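Local coordinates for protein spectinomycin phosphotransferase (Legionella pneumophila serogroup 1, PDB 3I0O) that probably transfers a phosphate group from a nucleotide to a small-molecule acceptor such as spectinomycin, binding ADP and magnesium in the cleft between its lobes, at residues K52-Y57 / I98-I103. Sequence-based numbering, arbitrary orientation.
Sequences KLKYGY and IAYPFI. With ADP (adenosine-5'-diphosphate), chain B.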
ATOM      1  N   LYS A  52      -0.237  14.061   9.381  1.00 51.67           N
ATOM      2  CA  LYS A  52      -1.220  12.997   9.321  1.00 55.09           C
ATOM      3  C   LYS A  52      -1.979  12.903  10.631  1.00 58.85           C
ATOM      4  O   LYS A  52      -1.380  12.850  11.703  1.00 59.46           O
ATOM      5  CB  LYS A  52      -0.543  11.651   9.055  1.00 56.38           C
ATOM      6  CG  LYS A  52      -0.063  11.429   7.636  1.00 59.93           C
ATOM      7  CD  LYS A  52       0.424   9.988   7.445  1.00 63.93           C
ATOM      8  CE  LYS A  52       0.839   9.718   5.999  1.00 67.05           C
ATOM      9  NZ  LYS A  52       1.238   8.303   5.763  1.00 69.57           N
ATOM     10  N   LEU A  53      -3.304  12.896  10.551  1.00 63.37           N
ATOM     11  CA  LEU A  53      -4.133  12.757  11.741  1.00 66.43           C
ATOM     12  C   LEU A  53      -4.736  11.361  11.632  1.00 68.79           C
ATOM     13  O   LEU A  53      -5.756  11.173  10.981  1.00 70.92           O
ATOM     14  CB  LEU A  53      -5.238  13.809  11.755  1.00 65.85           C
ATOM     15  CG  LEU A  53      -4.809  15.274  11.743  1.00 66.48           C
ATOM     16  CD1 LEU A  53      -6.052  16.138  11.821  1.00 67.62           C
ATOM     17  CD2 LEU A  53      -3.887  15.574  12.917  1.00 67.50           C
ATOM     18  N   LYS A  54      -4.092  10.383  12.259  1.00 72.15           N
ATOM     19  CA  LYS A  54      -4.554   9.000  12.194  1.00 76.32           C
ATOM     20  C   LYS A  54      -5.541   8.596  13.290  1.00 78.91           C
ATOM     21  O   LYS A  54      -5.636   9.252  14.336  1.00 79.27           O
ATOM     22  CB  LYS A  54      -3.347   8.046  12.203  1.00 76.37           C
ATOM     23  CG  LYS A  54      -2.504   8.093  10.929  1.00 77.97           C
ATOM     24  CD  LYS A  54      -1.239   7.239  11.032  1.00 79.88           C
ATOM     25  CE  LYS A  54      -0.418   7.265   9.731  1.00 80.14           C
ATOM     26  NZ  LYS A  54       0.960   6.683   9.887  1.00 78.66           N
ATOM     27  N   TYR A  55      -6.280   7.513  13.020  1.00 81.72           N
ATOM     28  CA  TYR A  55      -7.274   6.949  13.943  1.00 83.16           C
ATOM     29  C   TYR A  55      -7.156   5.423  14.002  1.00 84.22           C
ATOM     30  O   TYR A  55      -8.093   4.744  14.430  1.00 85.52           O
ATOM     31  CB  TYR A  55      -8.708   7.296  13.512  1.00 82.72           C
ATOM     32  CG  TYR A  55      -9.021   8.772  13.421  1.00 83.04           C
ATOM     33  CD1 TYR A  55      -8.621   9.523  12.317  1.00 83.37           C
ATOM     34  CD2 TYR A  55      -9.727   9.417  14.437  1.00 82.81           C
ATOM     35  CE1 TYR A  55      -8.917  10.883  12.224  1.00 83.81           C
ATOM     36  CE2 TYR A  55     -10.030  10.778  14.355  1.00 83.01           C
ATOM     37  CZ  TYR A  55      -9.620  11.506  13.246  1.00 83.13           C
ATOM     38  OH  TYR A  55      -9.900  12.853  13.162  1.00 82.43           O
ATOM     39  N   GLY A  56      -6.014   4.891  13.574  1.00 84.70           N
ATOM     40  CA  GLY A  56      -5.809   3.449  13.582  1.00 85.27           C
ATOM     41  C   GLY A  56      -5.346   2.879  14.912  1.00 85.64           C
ATOM     42  O   GLY A  56      -5.306   3.587  15.922  1.00 85.16           O
ATOM     43  N   TYR A  57      -4.990   1.596  14.914  1.00 85.11           N
ATOM     44  CA  TYR A  57      -4.532   0.931  16.130  1.00 85.57           C
ATOM     45  C   TYR A  57      -3.064   0.498  16.050  1.00 85.26           C
ATOM     46  O   TYR A  57      -2.338   0.537  17.049  1.00 85.66           O
ATOM     47  CB  TYR A  57      -5.430  -0.287  16.428  1.00 84.00           C
ATOM     48  N   ILE A  98       0.837  12.866  13.556  1.00 53.26           N
ATOM     49  CA  ILE A  98       2.128  12.406  13.073  1.00 50.35           C
ATOM     50  C   ILE A  98       2.599  13.379  12.006  1.00 50.46           C
ATOM     51  O   ILE A  98       2.019  13.470  10.925  1.00 51.14           O
ATOM     52  CB  ILE A  98       2.060  10.997  12.459  1.00 50.71           C
ATOM     53  CG1 ILE A  98       1.397  10.029  13.440  1.00 48.97           C
ATOM     54  CG2 ILE A  98       3.473  10.521  12.110  1.00 47.98           C
ATOM     55  CD1 ILE A  98       1.426   8.585  12.982  1.00 50.98           C
ATOM     56  N   ALA A  99       3.656  14.110  12.320  1.00 48.68           N
ATOM     57  CA  ALA A  99       4.193  15.077  11.390  1.00 45.72           C
ATOM     58  C   ALA A  99       5.451  14.541  10.709  1.00 45.50           C
ATOM     59  O   ALA A  99       6.190  13.741  11.275  1.00 46.65           O
ATOM     60  CB  ALA A  99       4.500  16.359  12.128  1.00 46.19           C
ATOM     61  N   TYR A 100       5.678  14.972   9.480  1.00 42.95           N
ATOM     62  CA  TYR A 100       6.857  14.565   8.738  1.00 41.46           C
ATOM     63  C   TYR A 100       7.283  15.776   7.951  1.00 40.13           C
ATOM     64  O   TYR A 100       6.521  16.712   7.796  1.00 41.38           O
ATOM     65  CB  TYR A 100       6.552  13.478   7.699  1.00 41.07           C
ATOM     66  CG  TYR A 100       5.981  12.184   8.206  1.00 41.00           C
ATOM     67  CD1 TYR A 100       4.612  12.046   8.444  1.00 39.64           C
ATOM     68  CD2 TYR A 100       6.800  11.072   8.401  1.00 40.45           C
ATOM     69  CE1 TYR A 100       4.077  10.835   8.855  1.00 40.91           C
ATOM     70  CE2 TYR A 100       6.269   9.851   8.814  1.00 42.10           C
ATOM     71  CZ  TYR A 100       4.910   9.737   9.037  1.00 41.49           C
ATOM     72  OH  TYR A 100       4.384   8.527   9.432  1.00 46.12           O
ATOM     73  N   PRO A 101       8.530  15.796   7.481  1.00 40.50           N
ATOM     74  CA  PRO A 101       8.881  16.977   6.693  1.00 39.42           C
ATOM     75  C   PRO A 101       8.102  16.768   5.384  1.00 41.20           C
ATOM     76  O   PRO A 101       7.725  15.636   5.061  1.00 41.88           O
ATOM     77  CB  PRO A 101      10.386  16.832   6.505  1.00 37.16           C
ATOM     78  CG  PRO A 101      10.606  15.340   6.569  1.00 40.23           C
ATOM     79  CD  PRO A 101       9.691  14.913   7.688  1.00 39.43           C
ATOM     80  N   PHE A 102       7.848  17.831   4.632  1.00 41.09           N
ATOM     81  CA  PHE A 102       7.115  17.687   3.390  1.00 40.73           C
ATOM     82  C   PHE A 102       8.075  17.385   2.253  1.00 43.22           C
ATOM     83  O   PHE A 102       9.075  18.085   2.081  1.00 44.28           O
ATOM     84  CB  PHE A 102       6.338  18.964   3.074  1.00 39.90           C
ATOM     85  CG  PHE A 102       5.258  18.779   2.042  1.00 38.92           C
ATOM     86  CD1 PHE A 102       3.949  18.550   2.428  1.00 38.76           C
ATOM     87  CD2 PHE A 102       5.558  18.825   0.682  1.00 40.37           C
ATOM     88  CE1 PHE A 102       2.938  18.368   1.472  1.00 40.82           C
ATOM     89  CE2 PHE A 102       4.561  18.644  -0.279  1.00 41.29           C
ATOM     90  CZ  PHE A 102       3.245  18.417   0.119  1.00 39.68           C
ATOM     91  N   ILE A 103       7.766  16.338   1.489  1.00 44.59           N
ATOM     92  CA  ILE A 103       8.573  15.916   0.340  1.00 46.73           C
ATOM     93  C   ILE A 103       7.753  16.214  -0.932  1.00 47.85           C
ATOM     94  O   ILE A 103       6.659  15.683  -1.112  1.00 48.65           O
ATOM     95  CB  ILE A 103       8.881  14.391   0.416  1.00 47.46           C
ATOM     96  CG1 ILE A 103       9.595  14.061   1.729  1.00 46.20           C
ATOM     97  CG2 ILE A 103       9.719  13.953  -0.789  1.00 46.11           C
ATOM     98  CD1 ILE A 103      10.972  14.653   1.854  1.00 46.73           C
TER
HETATM   99  PB  ADP B 500      -2.315   6.210   2.166  0.50 53.36           P
HETATM  100  O1B ADP B 500      -2.041   4.933   2.863  0.50 51.91           O
HETATM  101  O2B ADP B 500      -3.556   6.957   2.472  0.50 52.42           O
HETATM  102  O3B ADP B 500      -2.266   5.941   0.571  0.50 49.98           O
HETATM  103  PA  ADP B 500       0.412   7.077   1.776  0.50 55.97           P
HETATM  104  O1A ADP B 500       1.382   7.012   2.890  0.50 55.75           O
HETATM  105  O2A ADP B 500       0.428   6.016   0.745  0.50 52.65           O
HETATM  106  O3A ADP B 500      -1.072   7.211   2.423  0.50 53.56           O
HETATM  107  O5' ADP B 500       0.578   8.504   1.035  1.00 58.32           O
HETATM  108  C5' ADP B 500      -0.319   8.891  -0.029  1.00 61.27           C
HETATM  109  C4' ADP B 500       0.189  10.140  -0.764  1.00 62.62           C
HETATM  110  O4' ADP B 500       0.441  11.218   0.152  1.00 63.11           O
HETATM  111  C3' ADP B 500       1.529   9.957  -1.498  1.00 63.27           C
HETATM  112  O3' ADP B 500       1.281   9.603  -2.868  1.00 61.79           O
HETATM  113  C2' ADP B 500       2.106  11.380  -1.445  1.00 63.84           C
HETATM  114  O2' ADP B 500       1.561  12.157  -2.531  1.00 68.73           O
HETATM  115  C1' ADP B 500       1.626  11.989  -0.112  1.00 62.43           C
HETATM  116  N9  ADP B 500       2.664  11.994   0.971  1.00 58.21           N
HETATM  117  C8  ADP B 500       2.953  11.012   1.894  1.00 55.63           C
HETATM  118  N7  ADP B 500       3.921  11.313   2.710  1.00 53.22           N
HETATM  119  C5  ADP B 500       4.313  12.585   2.312  1.00 53.31           C
HETATM  120  C6  ADP B 500       5.326  13.502   2.785  1.00 51.47           C
HETATM  121  N6  ADP B 500       6.135  13.223   3.801  1.00 50.40           N
HETATM  122  N1  ADP B 500       5.447  14.708   2.148  1.00 51.74           N
HETATM  123  C2  ADP B 500       4.628  14.994   1.116  1.00 50.25           C
HETATM  124  N3  ADP B 500       3.656  14.226   0.593  1.00 51.94           N
HETATM  125  C4  ADP B 500       3.552  13.018   1.249  1.00 53.99           C
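Lys-52 sets CG opposite its carbonyl carbon (chi1 -75°) and then runs fully extended, a course that takes it obliquely past the Tyr-100 ring, CD lying 4.0 Å from CE1, and on to the nucleotide. Tyr-100 makes the same first turn (chi1 -60°), bringing its ring to the face of the sheet that also carries Lys-52, Lys-54 and Ile-98. On that face the Lys-54 chain slants across Ile-98, its CD 3.6 Å from the isoleucine CD1. Its NZ ends near both that methyl and the Tyr-100 hydroxyl, and has long, weak ion pairs with Asp-59 and Asp-232.

The backbones underneath form an antiparallel, hydrogen-bonded pair at Lys-52 and Ile-98. Lys-52 N gives a nearly straight bond to Ile-98 O (2.8 Å, 169°), and Ile-98 N answers with a more bent one to Lys-52 O (2.9 Å). This pairing joins strands 48-54 and 96-101 in the middle of the five-stranded antiparallel sheet.

ADP is held at its alpha-phosphate and at its adenine by these two segments. Lys-52 NZ donates to the alpha-phosphate oxygen O1A (3.2 Å). At the last residue of strand 96-101, Pro-101 O accepts from the adenine amino group N6; just past it, Ile-103 N gives N1 a straight bond of 2.9 Å. Phe-102 sets one ring face against the adenine edge, with C2 over the ring centre.

A sheet lysine reaching the phosphates and a linker whose backbone reads the adenine edge are hallmarks of the protein kinase-like fold of aminoglycoside phosphotransferases: here strand 48-54 supplies the lysine and Pro-101 to Ile-103 form the hinge.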